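Local structure of cytochrome P450 reductase (Amycolatopsis methanolica 239, 5OGX) at residues A[108-113]-A[180-185]; A[132-137]-A[191-196]. The protein passes electrons from NADH, by way of FAD and a [2Fe-2S] cluster, to the P450 partner GcoA, which O-demethylates guaiacol and other lignin-derived aromatics. All coordinates share one frame; numbering follows the deposited sequence.

Both interactions belong to the FAD-binding domain and reach the same antiparallel sheet, in which strands 101-114 and 187-194 are neighbours, yet they differ in depth and chemistry. Interaction 1 is a small surface contact: the 180-185 loop, which leads into strand 187-194, rests on strand 101-114 through van der Waals touches alone. Interaction 2 is buried near the middle of the chain and joins strand 187-194, at its far end, to strand 135-139 with backbone hydrogen bonds, a side-chain amide bond, a CH-pi contact and two waters. The two centres lie about 21 Å apart. Interaction 2 includes Y135 of the FAD pocket; interaction 1 stands well back from the flavin.

Interaction 1 of 2, residues A[108-113]-A[180-185]; sequences LEVADI and DGLAAG. Unlike the reference sequence in segment 180-185: A183 (reference Thr).
L108 meets A184 through its backbone: the carbonyl O of L108 lies 3.9 Å from A184 CB, while the leucine side chain itself turns away from the loop. With E109, L108 forms a classic beta bulge, both residues facing L121 on the next strand. E109 also points away, and its side chain packs against L121.

On the strand, V110 makes most of the contact. Its side chain heads for the loop, and a chi1 of 47° sets CG1 between the backbone N and the carbonyl carbon. That methyl meets loop backbone rather than a side chain: CG1 is 4.0 Å from L182 O and 4.4 Å from A183 CA. Lower on the same side chain, V110 CB touches L182 CD2 at 4.2 Å, the one apolar side-chain pair here. L182, the buried residue of the loop, points toward the strand, and its side chain also packs on V120. No hydrogen bond links the two segments, and the touches are loose, burying just 179 Å² in all. Past V110 the strand parts from the loop, and D112 instead holds R118 NE in a salt bridge through OD1.

A183 N bonds D186 OD2 just beyond the segment, and a backbone hydrogen bond ties G185 to V107 of strand 101-114. The loop carries the chain from helix 174-178 to strand 187-194 at the surface, next to strand 101-114, which lies between strands 187-194 and 117-124 in the antiparallel sheet.

Interaction 2 of 2, residues A[132-137]-A[191-196]; sequences AGQYVE and TGPLGD
Strands 135-139 and 187-194 pair antiparallel in the beta barrel of the ferredoxin-reductase type that carries the FAD, and a beta bulge interrupts them. Y135 pairs with L194 and E137 with T191, each a hydrogen-bonded pair, so G192 and P193 together lie opposite V136. E137 N to T191 O, 2.8 Å, is nearly straight, with an N-H...O angle of 177°. G192 CA packs 4.3 Å from V136 CG1, and a cis peptide precedes P193, whose CA comes 3.5 Å from Y135 O in a CH...O contact.

Y135 belongs to the FAD pocket and touches the cofactor. L194 CB stands over one face of its ring, 3.7 Å from the centroid and displaced toward the rim near CZ, a CH-pi contact. L194 CD1 reaches on to Y135 CE1 (3.6 Å) and to E137 OE2 (3.7 Å). The carboxylate of E137 is held mainly from outside, by a salt bridge to R146 and a bond to N38 of the cluster site. E137 CG is anti to the backbone N (chi1 -177°), the side chain lies beside that of T191, and water 1 links the two, donating to E137 O while meeting T191 OG1.

At the other end the Q134 side chain passes P193, with OE1 3.6 Å from P193 CB, and its NE2 donates to G195 O at 2.9 Å with an N-H...O angle of 153°.

Interaction 1 of 2, residues A[108-113]-A[180-185]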
# COMPACT_ATOMS: atom_id res chain seq x y z
N LEU A 108 1.61 -20.87 -4.22
CA LEU A 108 1.62 -21.54 -5.51
C LEU A 108 2.97 -21.46 -6.20
O LEU A 108 3.38 -22.42 -6.87
CB LEU A 108 0.55 -20.93 -6.42
CG LEU A 108 -0.88 -21.07 -5.92
CD1 LEU A 108 -1.86 -20.55 -6.97
CD2 LEU A 108 -1.20 -22.52 -5.54
N GLU A 109 3.70 -20.36 -6.02
CA GLU A 109 5.02 -20.22 -6.61
C GLU A 109 5.81 -19.20 -5.82
O GLU A 109 5.25 -18.22 -5.31
CB GLU A 109 4.93 -19.78 -8.08
CG GLU A 109 6.29 -19.52 -8.72
CD GLU A 109 6.21 -19.36 -10.23
OE1 GLU A 109 5.32 -18.63 -10.70
OE2 GLU A 109 7.04 -19.98 -10.93
N VAL A 110 7.11 -19.43 -5.70
CA VAL A 110 8.06 -18.44 -5.22
C VAL A 110 9.23 -18.45 -6.19
O VAL A 110 9.83 -19.50 -6.45
CB VAL A 110 8.51 -18.69 -3.77
CG1 VAL A 110 8.89 -20.14 -3.56
CG2 VAL A 110 9.65 -17.77 -3.39
N ALA A 111 9.52 -17.29 -6.77
CA ALA A 111 10.46 -17.21 -7.88
C ALA A 111 11.43 -16.07 -7.64
O ALA A 111 11.02 -14.97 -7.26
CB ALA A 111 9.73 -17.01 -9.21
N ASP A 112 12.72 -16.33 -7.85
CA ASP A 112 13.73 -15.28 -7.80
C ASP A 112 13.68 -14.54 -9.13
O ASP A 112 13.98 -15.13 -10.17
CB ASP A 112 15.11 -15.88 -7.53
CG ASP A 112 15.29 -16.32 -6.09
OD1 ASP A 112 15.34 -15.45 -5.20
OD2 ASP A 112 15.35 -17.54 -5.84
N ILE A 113 13.26 -13.27 -9.12
CA ILE A 113 13.02 -12.55 -10.36
C ILE A 113 14.05 -11.46 -10.64
O ILE A 113 14.12 -10.98 -11.78
CB ILE A 113 11.59 -11.96 -10.40
CG1 ILE A 113 11.36 -10.94 -9.28
CG2 ILE A 113 10.55 -13.07 -10.34
CD1 ILE A 113 9.99 -10.28 -9.35
N ASP A 180 14.18 -17.70 2.59
CA ASP A 180 14.89 -18.83 3.19
C ASP A 180 13.87 -19.72 3.91
O ASP A 180 13.69 -19.65 5.13
CB ASP A 180 15.98 -18.36 4.16
CG ASP A 180 16.62 -19.51 4.90
OD1 ASP A 180 16.65 -20.62 4.32
OD2 ASP A 180 17.07 -19.32 6.05
N GLY A 181 13.21 -20.58 3.14
CA GLY A 181 12.27 -21.50 3.76
C GLY A 181 10.92 -21.61 3.08
O GLY A 181 10.39 -22.72 2.93
N LEU A 182 10.35 -20.48 2.67
CA LEU A 182 9.08 -20.49 1.96
C LEU A 182 9.15 -21.42 0.75
O LEU A 182 10.13 -21.39 -0.01
CB LEU A 182 8.70 -19.08 1.50
CG LEU A 182 7.27 -18.90 0.99
CD1 LEU A 182 6.31 -18.79 2.17
CD2 LEU A 182 7.15 -17.66 0.09
N ALA A 183 8.12 -22.24 0.58
CA ALA A 183 8.09 -23.19 -0.52
C ALA A 183 6.65 -23.37 -0.98
O ALA A 183 5.71 -23.21 -0.20
CB ALA A 183 8.69 -24.54 -0.11
N ALA A 184 6.50 -23.72 -2.26
CA ALA A 184 5.19 -24.06 -2.81
C ALA A 184 4.50 -25.10 -1.94
O ALA A 184 5.11 -26.08 -1.50
CB ALA A 184 5.33 -24.58 -4.24
N GLY A 185 3.21 -24.86 -1.68
CA GLY A 185 2.42 -25.73 -0.84
C GLY A 185 2.31 -25.28 0.61
O GLY A 185 1.43 -25.76 1.33

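Interaction 2 of 2, residues A[132-137]-A[191-196]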
# COMPACT_ATOMS: atom_id res chain seq x y z
N ALA A 132 -7.26 -2.49 -6.59
CA ALA A 132 -5.84 -2.54 -6.96
C ALA A 132 -5.07 -1.48 -6.19
O ALA A 132 -5.52 -0.34 -6.08
CB ALA A 132 -5.68 -2.32 -8.46
N GLY A 133 -3.91 -1.87 -5.65
CA GLY A 133 -3.10 -1.00 -4.82
C GLY A 133 -3.21 -1.28 -3.33
O GLY A 133 -2.38 -0.80 -2.55
N GLN A 134 -4.23 -2.04 -2.92
CA GLN A 134 -4.32 -2.44 -1.53
C GLN A 134 -3.27 -3.50 -1.22
O GLN A 134 -2.60 -4.02 -2.12
CB GLN A 134 -5.73 -2.95 -1.22
CG GLN A 134 -6.75 -1.80 -1.25
CD GLN A 134 -8.04 -2.20 -0.61
OE1 GLN A 134 -8.81 -2.95 -1.19
NE2 GLN A 134 -8.29 -1.70 0.61
N TYR A 135 -3.13 -3.83 0.07
CA TYR A 135 -2.09 -4.74 0.50
C TYR A 135 -2.68 -5.80 1.41
O TYR A 135 -3.83 -5.72 1.85
CB TYR A 135 -0.93 -3.99 1.18
CG TYR A 135 -1.19 -3.49 2.60
CD1 TYR A 135 -0.95 -4.31 3.70
CD2 TYR A 135 -1.62 -2.18 2.84
CE1 TYR A 135 -1.17 -3.86 5.00
CE2 TYR A 135 -1.85 -1.73 4.17
CZ TYR A 135 -1.60 -2.57 5.22
OH TYR A 135 -1.81 -2.15 6.54
N VAL A 136 -1.86 -6.83 1.69
CA VAL A 136 -2.25 -7.88 2.61
C VAL A 136 -1.21 -7.97 3.72
O VAL A 136 -0.05 -7.59 3.56
CB VAL A 136 -2.41 -9.25 1.93
CG1 VAL A 136 -3.57 -9.21 0.94
CG2 VAL A 136 -1.10 -9.70 1.26
N GLU A 137 -1.66 -8.46 4.87
CA GLU A 137 -0.81 -8.56 6.05
C GLU A 137 -0.48 -10.03 6.29
O GLU A 137 -1.39 -10.85 6.49
CB GLU A 137 -1.54 -7.95 7.25
CG GLU A 137 -0.78 -7.91 8.53
CD GLU A 137 -1.67 -7.36 9.63
OE1 GLU A 137 -1.89 -8.06 10.63
OE2 GLU A 137 -2.20 -6.24 9.44
N THR A 191 -4.16 -11.76 6.24
CA THR A 191 -5.45 -11.07 6.27
C THR A 191 -5.41 -9.93 5.26
O THR A 191 -4.35 -9.36 4.97
CB THR A 191 -5.77 -10.50 7.64
OG1 THR A 191 -4.73 -9.59 8.01
CG2 THR A 191 -5.82 -11.62 8.68
N GLY A 192 -6.56 -9.60 4.71
CA GLY A 192 -6.64 -8.49 3.79
C GLY A 192 -8.06 -8.33 3.28
O GLY A 192 -8.96 -9.10 3.63
N PRO A 193 -8.28 -7.31 2.44
CA PRO A 193 -7.29 -6.30 2.06
C PRO A 193 -7.22 -5.17 3.07
O PRO A 193 -8.16 -4.97 3.86
CB PRO A 193 -7.84 -5.78 0.73
CG PRO A 193 -9.34 -5.79 0.98
CD PRO A 193 -9.61 -7.01 1.88
N LEU A 194 -6.13 -4.42 3.02
CA LEU A 194 -5.95 -3.21 3.81
C LEU A 194 -5.46 -2.10 2.90
O LEU A 194 -4.97 -2.36 1.80
CB LEU A 194 -4.94 -3.43 4.95
CG LEU A 194 -5.39 -4.45 5.99
CD1 LEU A 194 -4.19 -5.21 6.53
CD2 LEU A 194 -6.13 -3.76 7.12
N GLY A 195 -5.56 -0.86 3.37
CA GLY A 195 -4.87 0.23 2.70
C GLY A 195 -5.78 1.11 1.85
O GLY A 195 -6.87 0.71 1.43
N ASP A 196 -5.30 2.33 1.60
CA ASP A 196 -6.02 3.36 0.86
C ASP A 196 -5.33 3.76 -0.44
O ASP A 196 -5.76 4.73 -1.08
CB ASP A 196 -6.18 4.62 1.71
CG ASP A 196 -7.17 4.45 2.81
OD1 ASP A 196 -8.07 3.58 2.65
OD2 ASP A 196 -7.05 5.21 3.80
O HOH W 1 -2.59 -11.05 9.25
O HOH W 2 -5.21 -7.43 9.91